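Local coordinates for OxyA protein (Actinoplanes teichomyceticus, PDB 5HH3) that acts as a haem-dependent cytochrome P450 that carries out phenolic coupling, cyclising the peptide precursor in the biosynthesis of glycopeptide antibiotics, at the protoporphyrin IX containing Fe site and the interface of chains B and A. Sequence-based numbering; all coordinates share one arbitrary frame. Chains: chain A/B, OxyA protein.

Contact 1 is the haem pocket inside chain A; contacts 2 and 3 are patches of the face between chains B and A. The C-alpha centre of contact 1 lies about 30 Å from that of contact 2 and about 23 Å from that of contact 3, and contacts 2 and 3 are about 17 Å apart. Helix 182-205 of chain B runs through both patches, the polar one at its start and the less polar one further along. Helix 225-256 lines the haem in chain A, and its copy in chain B supplies residues to contact 3. This pairing may or may not be the biological one.

Contact 1: the protoporphyrin IX containing Fe site. Residues chain A 91-92, 99, 103, 234-235, 239, 242-243, 285, 288-289, 291, 340-341, 345-350, 353-354, 358. With HEM (protoporphyrin IX containing Fe), chain C.
With SG anti to the backbone N (chi1 -168°), A:Cys348 points its thiolate sulfur straight at the iron, while A:Gln242, bent at chi2 (-97°), lays its amide over the opposite face of the porphyrin. This is the P450 haem pocket. A:Cys348 SG binds HEM FE at 2.2 Å as the proximal ligand, and water 1 sits opposite it at an angle of 173°, completing a near-octahedral iron in a water-bound resting arrangement. Cysteine suits the place because its electron-rich sulfur can push charge towards the iron during oxygen activation. Distally, A:Gln242 NE2 lies 3.0 Å from water 1 and also donates to A:Asp285 OD2 from above the carboxylate plane, a second-shell bond that fixes the amide's rotation. The propionates are held largely by basic side chains, whose flat groups aim N-H bonds outward in their own planes. HEM O2A of one propionate accepts from A:His99 NE2 at 2.7 Å and A:Arg103 NH1 at 2.8 Å, the arginine also making a salt bridge; its twin O1A takes A:His346 ND1. Such surroundings probably keep the carboxylate ionised. A:Arg291 grips the other propionate end-on, NH1 to HEM O1D and NH2 to HEM O2D, in a salt bridge, and the backbone N of A:His289 adds a bond to HEM O1D. Proximally, A:Gly350 CA lies over a pyrrole face and A:Phe341 CE1 is 3.6 Å from HEM C3C. Distally, A:Phe234 CE2 meets the methine carbon HEM CHB at 3.6 Å.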
# COMPACT_ATOMS: atom_id res chain seq x y z
N LEU A 91 8.64 -6.64 -16.65
CA LEU A 91 8.40 -5.61 -17.69
C LEU A 91 7.46 -4.44 -17.35
O LEU A 91 7.62 -3.33 -17.88
CB LEU A 91 7.88 -6.27 -18.97
CG LEU A 91 8.95 -6.93 -19.84
CD1 LEU A 91 8.30 -7.88 -20.84
CD2 LEU A 91 9.79 -5.88 -20.57
N THR A 92 6.49 -4.66 -16.47
CA THR A 92 5.49 -3.62 -16.16
C THR A 92 6.06 -2.40 -15.45
O THR A 92 5.50 -1.34 -15.58
CB THR A 92 4.32 -4.21 -15.36
OG1 THR A 92 4.80 -5.19 -14.43
CG2 THR A 92 3.37 -4.86 -16.33
N HIS A 99 11.89 -0.77 -21.52
CA HIS A 99 10.79 -1.67 -21.80
C HIS A 99 10.88 -2.33 -23.19
O HIS A 99 10.87 -3.56 -23.31
CB HIS A 99 9.45 -0.95 -21.63
CG HIS A 99 8.30 -1.81 -21.97
ND1 HIS A 99 7.74 -1.83 -23.23
CD2 HIS A 99 7.68 -2.78 -21.26
CE1 HIS A 99 6.80 -2.76 -23.27
NE2 HIS A 99 6.73 -3.33 -22.08
N ARG A 103 11.65 -6.25 -23.85
CA ARG A 103 10.55 -6.96 -24.47
C ARG A 103 10.84 -7.58 -25.86
O ARG A 103 10.42 -8.72 -26.11
CB ARG A 103 9.29 -6.10 -24.53
CG ARG A 103 8.14 -6.90 -25.11
CD ARG A 103 6.82 -6.43 -24.64
NE ARG A 103 5.78 -7.20 -25.31
CZ ARG A 103 4.54 -7.33 -24.87
NH1 ARG A 103 4.15 -6.77 -23.72
NH2 ARG A 103 3.69 -8.05 -25.58
N PHE A 234 8.94 -14.87 -13.51
CA PHE A 234 7.62 -14.37 -13.87
C PHE A 234 6.72 -15.45 -14.49
O PHE A 234 5.54 -15.58 -14.11
CB PHE A 234 7.70 -13.16 -14.81
CG PHE A 234 6.48 -12.34 -14.77
CD1 PHE A 234 6.33 -11.36 -13.79
CD2 PHE A 234 5.43 -12.59 -15.65
CE1 PHE A 234 5.17 -10.61 -13.71
CE2 PHE A 234 4.28 -11.84 -15.58
CZ PHE A 234 4.15 -10.84 -14.62
N VAL A 235 7.25 -16.22 -15.43
CA VAL A 235 6.47 -17.27 -16.05
C VAL A 235 6.01 -18.33 -15.03
O VAL A 235 4.82 -18.69 -14.98
CB VAL A 235 7.23 -17.89 -17.24
CG1 VAL A 235 6.53 -19.13 -17.77
CG2 VAL A 235 7.36 -16.86 -18.36
N GLY A 239 2.76 -15.79 -13.97
CA GLY A 239 2.16 -16.44 -15.13
C GLY A 239 1.35 -17.66 -14.71
O GLY A 239 0.16 -17.74 -15.00
N GLN A 242 -1.82 -16.72 -12.77
CA GLN A 242 -2.85 -16.25 -13.70
C GLN A 242 -3.57 -17.43 -14.36
O GLN A 242 -4.80 -17.46 -14.42
CB GLN A 242 -2.25 -15.37 -14.80
CG GLN A 242 -1.77 -13.99 -14.36
CD GLN A 242 -2.79 -12.88 -14.62
OE1 GLN A 242 -4.04 -13.06 -14.53
NE2 GLN A 242 -2.27 -11.70 -14.93
N VAL A 243 -2.79 -18.41 -14.81
CA VAL A 243 -3.35 -19.56 -15.51
C VAL A 243 -4.15 -20.45 -14.55
O VAL A 243 -5.23 -20.87 -14.89
CB VAL A 243 -2.25 -20.38 -16.21
CG1 VAL A 243 -2.79 -21.72 -16.72
CG2 VAL A 243 -1.65 -19.55 -17.35
N ASP A 285 -8.17 -11.17 -14.42
CA ASP A 285 -7.30 -10.04 -14.03
C ASP A 285 -8.11 -8.76 -14.24
O ASP A 285 -8.21 -8.25 -15.35
CB ASP A 285 -6.01 -10.06 -14.86
CG ASP A 285 -4.85 -9.27 -14.20
OD1 ASP A 285 -4.99 -8.79 -13.05
OD2 ASP A 285 -3.77 -9.18 -14.84
N THR A 288 -5.61 -3.08 -14.57
CA THR A 288 -4.21 -2.90 -14.94
C THR A 288 -3.49 -2.26 -13.78
O THR A 288 -4.13 -1.72 -12.87
CB THR A 288 -4.07 -1.95 -16.16
OG1 THR A 288 -4.82 -0.76 -15.91
CG2 THR A 288 -4.55 -2.58 -17.43
N HIS A 289 -2.16 -2.29 -13.81
CA HIS A 289 -1.37 -1.52 -12.86
C HIS A 289 -1.67 -0.02 -13.11
O HIS A 289 -1.77 0.41 -14.27
CB HIS A 289 0.13 -1.75 -13.06
CG HIS A 289 0.56 -3.15 -12.77
ND1 HIS A 289 0.85 -3.58 -11.49
CD2 HIS A 289 0.74 -4.22 -13.58
CE1 HIS A 289 1.20 -4.86 -11.53
NE2 HIS A 289 1.15 -5.26 -12.79
N ARG A 291 -1.20 3.79 -13.88
CA ARG A 291 -0.29 4.56 -14.68
C ARG A 291 -0.27 6.01 -14.16
O ARG A 291 -1.32 6.52 -13.77
CB ARG A 291 -0.77 4.61 -16.15
CG ARG A 291 -1.07 3.30 -16.87
CD ARG A 291 0.15 2.49 -17.08
NE ARG A 291 0.06 1.46 -18.13
CZ ARG A 291 -0.16 0.16 -17.94
NH1 ARG A 291 -0.45 -0.31 -16.73
NH2 ARG A 291 -0.13 -0.68 -18.98
N ALA A 340 -9.13 -8.29 -21.77
CA ALA A 340 -8.64 -9.13 -20.64
C ALA A 340 -7.12 -9.22 -20.50
O ALA A 340 -6.61 -9.44 -19.41
CB ALA A 340 -9.24 -10.53 -20.72
N PHE A 341 -6.43 -9.06 -21.62
CA PHE A 341 -4.97 -9.08 -21.67
C PHE A 341 -4.35 -7.67 -21.82
O PHE A 341 -3.18 -7.54 -22.19
CB PHE A 341 -4.50 -9.98 -22.81
CG PHE A 341 -4.89 -11.42 -22.64
CD1 PHE A 341 -4.16 -12.24 -21.79
CD2 PHE A 341 -5.98 -11.96 -23.34
CE1 PHE A 341 -4.52 -13.57 -21.61
CE2 PHE A 341 -6.34 -13.29 -23.17
CZ PHE A 341 -5.62 -14.10 -22.30
N ILE A 345 1.57 -0.99 -25.32
CA ILE A 345 2.90 -1.62 -25.27
C ILE A 345 3.05 -2.70 -24.14
O ILE A 345 3.86 -3.61 -24.24
CB ILE A 345 4.04 -0.56 -25.21
CG1 ILE A 345 4.08 0.16 -23.85
CG2 ILE A 345 3.94 0.46 -26.36
CD1 ILE A 345 5.16 1.22 -23.73
N HIS A 346 2.25 -2.58 -23.08
CA HIS A 346 2.29 -3.52 -21.97
C HIS A 346 1.29 -4.70 -22.08
O HIS A 346 1.17 -5.48 -21.12
CB HIS A 346 2.12 -2.80 -20.64
CG HIS A 346 3.24 -1.88 -20.30
ND1 HIS A 346 4.41 -2.31 -19.71
CD2 HIS A 346 3.37 -0.53 -20.44
CE1 HIS A 346 5.21 -1.28 -19.51
NE2 HIS A 346 4.61 -0.19 -19.95
N HIS A 347 0.64 -4.88 -23.24
CA HIS A 347 -0.31 -5.95 -23.43
C HIS A 347 0.34 -7.29 -23.14
O HIS A 347 1.53 -7.49 -23.43
CB HIS A 347 -0.94 -5.89 -24.84
CG HIS A 347 -0.06 -6.39 -25.94
ND1 HIS A 347 -0.06 -7.70 -26.35
CD2 HIS A 347 0.84 -5.75 -26.75
CE1 HIS A 347 0.80 -7.86 -27.34
NE2 HIS A 347 1.36 -6.69 -27.60
N CYS A 348 -0.43 -8.21 -22.56
CA CYS A 348 0.11 -9.45 -22.04
C CYS A 348 1.14 -10.11 -22.97
O CYS A 348 0.81 -10.50 -24.07
CB CYS A 348 -1.00 -10.46 -21.75
SG CYS A 348 -0.38 -11.87 -20.79
N LEU A 349 2.38 -10.24 -22.51
CA LEU A 349 3.39 -11.02 -23.24
C LEU A 349 3.02 -12.51 -23.36
O LEU A 349 3.32 -13.15 -24.36
CB LEU A 349 4.75 -10.88 -22.57
CG LEU A 349 5.96 -11.57 -23.23
CD1 LEU A 349 6.17 -11.05 -24.64
CD2 LEU A 349 7.20 -11.40 -22.39
N GLY A 350 2.36 -13.05 -22.34
CA GLY A 350 2.05 -14.47 -22.30
C GLY A 350 0.68 -14.86 -22.83
O GLY A 350 0.24 -15.99 -22.57
N LEU A 353 0.49 -18.20 -24.90
CA LEU A 353 0.67 -19.34 -24.01
C LEU A 353 -0.57 -19.59 -23.14
O LEU A 353 -1.05 -20.73 -23.06
CB LEU A 353 1.92 -19.15 -23.12
CG LEU A 353 2.22 -20.23 -22.08
CD1 LEU A 353 2.35 -21.60 -22.72
CD2 LEU A 353 3.51 -19.92 -21.34
N ALA A 354 -1.08 -18.55 -22.49
CA ALA A 354 -2.28 -18.68 -21.67
C ALA A 354 -3.44 -19.25 -22.49
O ALA A 354 -4.05 -20.23 -22.08
CB ALA A 354 -2.66 -17.35 -21.05
N PHE A 358 -5.69 -22.77 -22.11
CA PHE A 358 -7.13 -22.73 -21.88
C PHE A 358 -7.88 -23.46 -22.98
O PHE A 358 -8.81 -24.21 -22.68
CB PHE A 358 -7.67 -21.30 -21.80
CG PHE A 358 -6.99 -20.42 -20.77
CD1 PHE A 358 -6.39 -20.93 -19.63
CD2 PHE A 358 -6.98 -19.03 -20.96
CE1 PHE A 358 -5.79 -20.07 -18.70
CE2 PHE A 358 -6.38 -18.18 -20.04
CZ PHE A 358 -5.80 -18.69 -18.90
CHA HEM C . 0.92 -8.28 -18.73
CHB HEM C . 3.10 -12.61 -18.88
CHC HEM C . -1.23 -14.77 -18.36
CHD HEM C . -3.37 -10.45 -18.30
C1A HEM C . 1.87 -9.27 -18.78
C2A HEM C . 3.27 -9.03 -18.80
C3A HEM C . 3.89 -10.24 -18.86
C4A HEM C . 2.87 -11.24 -18.86
CMA HEM C . 5.37 -10.50 -18.88
CAA HEM C . 3.94 -7.67 -18.79
CBA HEM C . 4.09 -7.18 -20.23
CGA HEM C . 4.72 -5.80 -20.36
O1A HEM C . 4.71 -4.96 -19.43
O2A HEM C . 5.26 -5.48 -21.45
C1B HEM C . 2.11 -13.60 -18.73
C2B HEM C . 2.37 -15.01 -18.70
C3B HEM C . 1.15 -15.64 -18.55
C4B HEM C . 0.14 -14.55 -18.50
CMB HEM C . 3.72 -15.69 -18.81
CAB HEM C . 0.79 -17.08 -18.49
CBB HEM C . 1.60 -18.12 -18.71
C1C HEM C . -2.22 -13.80 -18.28
C2C HEM C . -3.60 -14.05 -18.13
C3C HEM C . -4.23 -12.79 -18.10
C4C HEM C . -3.19 -11.81 -18.26
CMC HEM C . -4.26 -15.41 -17.99
CAC HEM C . -5.66 -12.45 -17.97
CBC HEM C . -6.69 -13.29 -17.92
C1D HEM C . -2.32 -9.54 -18.41
C2D HEM C . -2.60 -8.08 -18.40
C3D HEM C . -1.41 -7.47 -18.51
C4D HEM C . -0.42 -8.57 -18.60
CMD HEM C . -3.92 -7.35 -18.26
CAD HEM C . -1.20 -5.96 -18.55
CBD HEM C . -1.10 -5.30 -17.16
CGD HEM C . -0.89 -3.79 -17.30
O1D HEM C . -0.75 -3.05 -16.31
O2D HEM C . -0.86 -3.20 -18.38
NA HEM C . 1.64 -10.63 -18.83
NB HEM C . 0.79 -13.39 -18.65
NC HEM C . -2.00 -12.46 -18.40
ND HEM C . -1.01 -9.78 -18.57
FE HEM C . -0.15 -11.51 -18.62
O HOH W 1 0.24 -11.35 -16.56

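Contact 2: the interface of chains B and A. Residues chain B 176, 178-183, 185-186; chain A 46, 48-52, 306-307.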
# COMPACT_ATOMS: atom_id res chain seq x y z
N SER B 176 7.30 16.26 -2.17
CA SER B 176 6.37 15.16 -2.45
C SER B 176 5.02 15.36 -1.73
O SER B 176 4.03 14.91 -2.24
CB SER B 176 6.96 13.78 -2.11
OG SER B 176 7.03 13.57 -0.72
N THR B 178 3.78 18.65 -0.73
CA THR B 178 3.27 20.05 -0.77
C THR B 178 3.36 20.79 -2.08
O THR B 178 2.80 21.87 -2.23
CB THR B 178 4.02 20.93 0.27
OG1 THR B 178 5.43 20.92 -0.03
CG2 THR B 178 3.80 20.42 1.67
N GLU B 179 4.04 20.22 -3.06
CA GLU B 179 4.39 20.94 -4.25
C GLU B 179 3.11 21.30 -5.03
O GLU B 179 2.15 20.53 -5.07
CB GLU B 179 5.44 20.10 -4.98
CG GLU B 179 5.73 20.36 -6.40
CD GLU B 179 6.28 21.72 -6.66
OE1 GLU B 179 7.47 21.97 -6.36
OE2 GLU B 179 5.50 22.51 -7.23
N ARG B 180 3.04 22.53 -5.56
CA ARG B 180 1.84 23.04 -6.22
C ARG B 180 1.67 22.47 -7.63
O ARG B 180 0.63 22.66 -8.27
CB ARG B 180 1.89 24.57 -6.30
CG ARG B 180 1.92 25.28 -4.95
CD ARG B 180 2.83 26.50 -4.98
NE ARG B 180 2.51 27.34 -6.13
CZ ARG B 180 1.48 28.17 -6.21
NH1 ARG B 180 0.63 28.35 -5.19
NH2 ARG B 180 1.30 28.85 -7.33
N SER B 181 2.72 21.84 -8.13
CA SER B 181 2.69 21.07 -9.37
C SER B 181 2.61 19.59 -9.03
O SER B 181 3.53 19.04 -8.40
CB SER B 181 3.97 21.30 -10.15
OG SER B 181 4.11 20.34 -11.16
N GLY B 182 1.55 18.93 -9.48
CA GLY B 182 1.40 17.48 -9.25
C GLY B 182 2.51 16.66 -9.89
O GLY B 182 2.93 15.67 -9.34
N LYS B 183 2.98 17.10 -11.05
CA LYS B 183 4.08 16.44 -11.76
C LYS B 183 5.34 16.43 -10.90
O LYS B 183 5.98 15.38 -10.70
CB LYS B 183 4.31 17.17 -13.09
CG LYS B 183 4.83 16.33 -14.25
CD LYS B 183 4.99 17.23 -15.45
CE LYS B 183 5.35 16.51 -16.73
NZ LYS B 183 6.40 15.48 -16.56
N ARG B 185 5.45 16.72 -7.69
CA ARG B 185 5.19 15.81 -6.54
C ARG B 185 5.61 14.38 -6.82
O ARG B 185 6.28 13.76 -6.03
CB ARG B 185 3.72 15.85 -6.11
CG ARG B 185 3.43 17.09 -5.29
CD ARG B 185 2.00 17.52 -5.27
NE ARG B 185 1.28 17.01 -4.16
CZ ARG B 185 0.57 17.70 -3.25
NH1 ARG B 185 0.47 19.03 -3.22
NH2 ARG B 185 -0.06 16.99 -2.33
N THR B 186 5.23 13.89 -7.99
CA THR B 186 5.63 12.55 -8.44
C THR B 186 7.14 12.39 -8.48
O THR B 186 7.69 11.48 -7.88
CB THR B 186 5.08 12.26 -9.84
OG1 THR B 186 3.69 12.59 -9.87
CG2 THR B 186 5.32 10.80 -10.25
N GLU A 46 -5.73 14.38 -3.44
CA GLU A 46 -5.01 15.02 -2.33
C GLU A 46 -5.57 16.43 -2.17
O GLU A 46 -5.69 17.17 -3.16
CB GLU A 46 -3.51 15.10 -2.63
CG GLU A 46 -2.89 13.76 -2.90
CD GLU A 46 -1.40 13.86 -3.17
OE1 GLU A 46 -1.00 14.51 -4.18
OE2 GLU A 46 -0.65 13.29 -2.38
N SER A 48 -4.99 19.71 -1.32
CA SER A 48 -4.08 20.87 -1.19
C SER A 48 -3.79 21.37 -2.61
O SER A 48 -4.04 20.63 -3.57
CB SER A 48 -2.74 20.46 -0.54
OG SER A 48 -2.14 19.35 -1.24
N PRO A 49 -3.28 22.60 -2.76
CA PRO A 49 -2.83 23.07 -4.08
C PRO A 49 -1.79 22.12 -4.67
O PRO A 49 -0.80 21.80 -4.00
CB PRO A 49 -2.19 24.44 -3.78
CG PRO A 49 -2.85 24.89 -2.52
CD PRO A 49 -3.15 23.65 -1.73
N GLY A 50 -2.00 21.69 -5.91
CA GLY A 50 -1.12 20.72 -6.56
C GLY A 50 -1.46 19.26 -6.26
O GLY A 50 -0.86 18.38 -6.82
N GLY A 51 -2.43 19.01 -5.38
CA GLY A 51 -2.83 17.66 -5.04
C GLY A 51 -3.23 16.84 -6.24
O GLY A 51 -3.92 17.33 -7.17
N ARG A 52 -2.78 15.60 -6.25
CA ARG A 52 -3.04 14.71 -7.36
C ARG A 52 -4.35 13.98 -7.18
O ARG A 52 -4.82 13.80 -6.06
CB ARG A 52 -1.91 13.69 -7.48
CG ARG A 52 -0.54 14.34 -7.66
CD ARG A 52 0.55 13.33 -7.37
NE ARG A 52 0.78 13.20 -5.94
CZ ARG A 52 1.60 12.30 -5.37
NH1 ARG A 52 2.29 11.42 -6.12
NH2 ARG A 52 1.73 12.25 -4.04
N ALA A 306 -1.02 16.20 -15.31
CA ALA A 306 0.24 15.48 -15.15
C ALA A 306 0.45 15.21 -13.64
O ALA A 306 0.27 16.11 -12.83
CB ALA A 306 1.40 16.27 -15.74
N GLY A 307 0.78 13.97 -13.30
CA GLY A 307 0.97 13.54 -11.89
C GLY A 307 -0.23 12.81 -11.33
O GLY A 307 -0.09 12.05 -10.40
O HOH W 2 1.95 10.75 -8.97
O HOH W 3 0.40 22.64 -1.72
O HOH W 4 -1.45 16.87 -0.05
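Charge and hydrogen bonding centre on the side chain of B:Arg185, which, in the first turn of helix 182-205 and bent at chi3 (94°), reaches the chain A loop 46-52; this polar patch between two copies may or may not be a biological contact. Its guanidinium meets A:Glu46 tip to tip, the planes 66° apart, in a salt bridge of 3.2 Å between B:Arg185 NH2 and A:Glu46 OE1 whose hydrogen bond is weak. B:Arg185 NH1 also donates to A:Ser48 OG at 3.3 Å. Arginine suits this spot because several N-H groups fan out in one plane. Within chain B, NH1 is steadied by the carbonyl oxygen of B:Glu179. Within chain A, A:Arg52 holds A:Glu46 side-on through NE and NH2, so this carboxylate probably offsets two like charges.

Waters bridge the chains. Water 3 joins the carbonyls of B:Thr178 and A:Pro49, water 4 joins B:Arg185 NH2 to A:Ser48 OG, and water 2 joins B:Thr186 OG1, A:Arg52 NH1 and A:Gly307 O.

Apolar packing is close: A:Gly51 CA lies over the centre of one face of the B:Arg185 guanidinium, an approach that lack of a side chain permits. Alongside, the aliphatic stem of B:Lys183 runs past A:Ala306, B:Lys183 CD standing 3.7 Å from A:Ala306 CB.

Contact 3: the interface of chains B and A. Residues chain B 88, 189-190, 193, 197, 229-230; chain A 79-83, 85.
Helix 182-205 and the early part of helix 225-256 of chain B, with the loop residue B:Pro88, meet the chain A stretch 79-85, a loop interrupted by the 3-10 helix 82-84. The patch is a seam held by van der Waals contact, with two asparagine amides among the apolar groups; the polar atoms of the two chains stay too far apart to bond directly. Its biological standing is not established by the structure alone. A:Ile85 is the wedge, a long branched side chain able to reach from the loop into chain B: CG1 is anti to the carbonyl carbon (chi1 -67°), and chi2 near 168° extends CD1 away from the backbone. There CD1 meets B:Thr229 CG2 at 3.4 Å, a snug methyl-to-methyl touch, and threonine offers its methyl rather than its hydroxyl because CG2 is anti to the backbone N. B:Asn197 meets the isoleucine tip to tip, its side-chain carbonyl oxygen OD1 3.2 Å from A:Ile85 CD1. Further back along the helix, B:Met193 lies across the turn, CG anti to the backbone N (chi1 -163°). B:Met193 CB lies 3.3 Å from A:Gly79 O, and the flexible thioether, bent at chi2 and chi3, brings SD alongside A:Ala82 at 4.1 Å from its CA. B:Asn190 lays its amide beside A:Gly79 and A:Gly80, where missing side chains let the helix come close. At the far end, the compact, rigid ring of B:Pro88 packs on A:Ala83, B:Pro88 CG lying 4.0 Å from A:Ala83 CA.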
# COMPACT_ATOMS: atom_id res chain seq x y z
N PRO B 88 4.06 -2.26 3.26
CA PRO B 88 5.19 -2.85 4.01
C PRO B 88 5.80 -1.88 4.99
O PRO B 88 6.15 -0.77 4.59
CB PRO B 88 6.21 -3.21 2.91
CG PRO B 88 5.77 -2.48 1.68
CD PRO B 88 4.29 -2.28 1.80
N GLY B 189 8.64 12.43 -4.98
CA GLY B 189 8.33 11.16 -4.30
C GLY B 189 9.23 10.03 -4.78
O GLY B 189 9.70 9.21 -4.00
N ASN B 190 9.49 10.01 -6.09
CA ASN B 190 10.43 9.05 -6.66
C ASN B 190 11.87 9.28 -6.18
O ASN B 190 12.59 8.32 -5.86
CB ASN B 190 10.35 9.05 -8.19
CG ASN B 190 9.17 8.26 -8.71
OD1 ASN B 190 9.33 7.28 -9.42
ND2 ASN B 190 7.97 8.66 -8.33
N MET B 193 12.08 8.12 -2.46
CA MET B 193 12.00 6.68 -2.21
C MET B 193 13.22 5.94 -2.74
O MET B 193 13.68 4.99 -2.10
CB MET B 193 10.72 6.07 -2.78
CG MET B 193 10.36 4.69 -2.23
SD MET B 193 10.11 4.56 -0.43
CE MET B 193 9.16 6.02 -0.09
N ASN B 197 15.54 3.43 -0.55
CA ASN B 197 16.00 2.13 -1.08
C ASN B 197 17.53 1.97 -1.10
O ASN B 197 18.03 0.91 -0.75
CB ASN B 197 15.48 1.89 -2.50
CG ASN B 197 14.07 1.38 -2.51
OD1 ASN B 197 13.80 0.30 -2.01
ND2 ASN B 197 13.15 2.16 -3.07
N THR B 229 12.78 -0.69 4.24
CA THR B 229 12.62 0.56 3.50
C THR B 229 11.32 1.22 3.94
O THR B 229 11.30 2.41 4.21
CB THR B 229 12.64 0.31 1.97
OG1 THR B 229 13.88 -0.30 1.61
CG2 THR B 229 12.49 1.62 1.20
N GLY B 230 10.26 0.42 4.06
CA GLY B 230 8.96 0.89 4.53
C GLY B 230 8.97 1.57 5.88
O GLY B 230 8.45 2.69 6.02
N GLY A 79 7.78 3.70 -8.23
CA GLY A 79 8.98 4.40 -7.74
C GLY A 79 8.73 5.41 -6.61
O GLY A 79 9.65 5.74 -5.88
N GLY A 80 7.49 5.89 -6.46
CA GLY A 80 7.09 6.75 -5.33
C GLY A 80 6.43 6.03 -4.15
O GLY A 80 5.89 6.69 -3.26
N THR A 81 6.47 4.68 -4.16
CA THR A 81 5.82 3.83 -3.16
C THR A 81 6.81 2.82 -2.58
O THR A 81 7.65 2.26 -3.30
CB THR A 81 4.67 3.01 -3.80
OG1 THR A 81 3.98 3.80 -4.78
CG2 THR A 81 3.66 2.58 -2.75
N ALA A 82 6.70 2.56 -1.27
CA ALA A 82 7.45 1.47 -0.63
C ALA A 82 6.99 0.09 -1.13
O ALA A 82 7.79 -0.84 -1.23
CB ALA A 82 7.35 1.57 0.89
N ALA A 83 5.70 -0.04 -1.45
CA ALA A 83 5.15 -1.25 -2.10
C ALA A 83 5.87 -1.66 -3.41
O ALA A 83 5.88 -2.85 -3.74
CB ALA A 83 3.65 -1.10 -2.36
N ILE A 85 8.94 -2.20 -4.35
CA ILE A 85 10.34 -2.55 -4.04
C ILE A 85 10.57 -4.07 -4.13
O ILE A 85 9.86 -4.78 -4.84
CB ILE A 85 10.69 -2.05 -2.62
CG1 ILE A 85 10.70 -0.50 -2.63
CG2 ILE A 85 12.02 -2.64 -2.11
CD1 ILE A 85 10.75 0.13 -1.26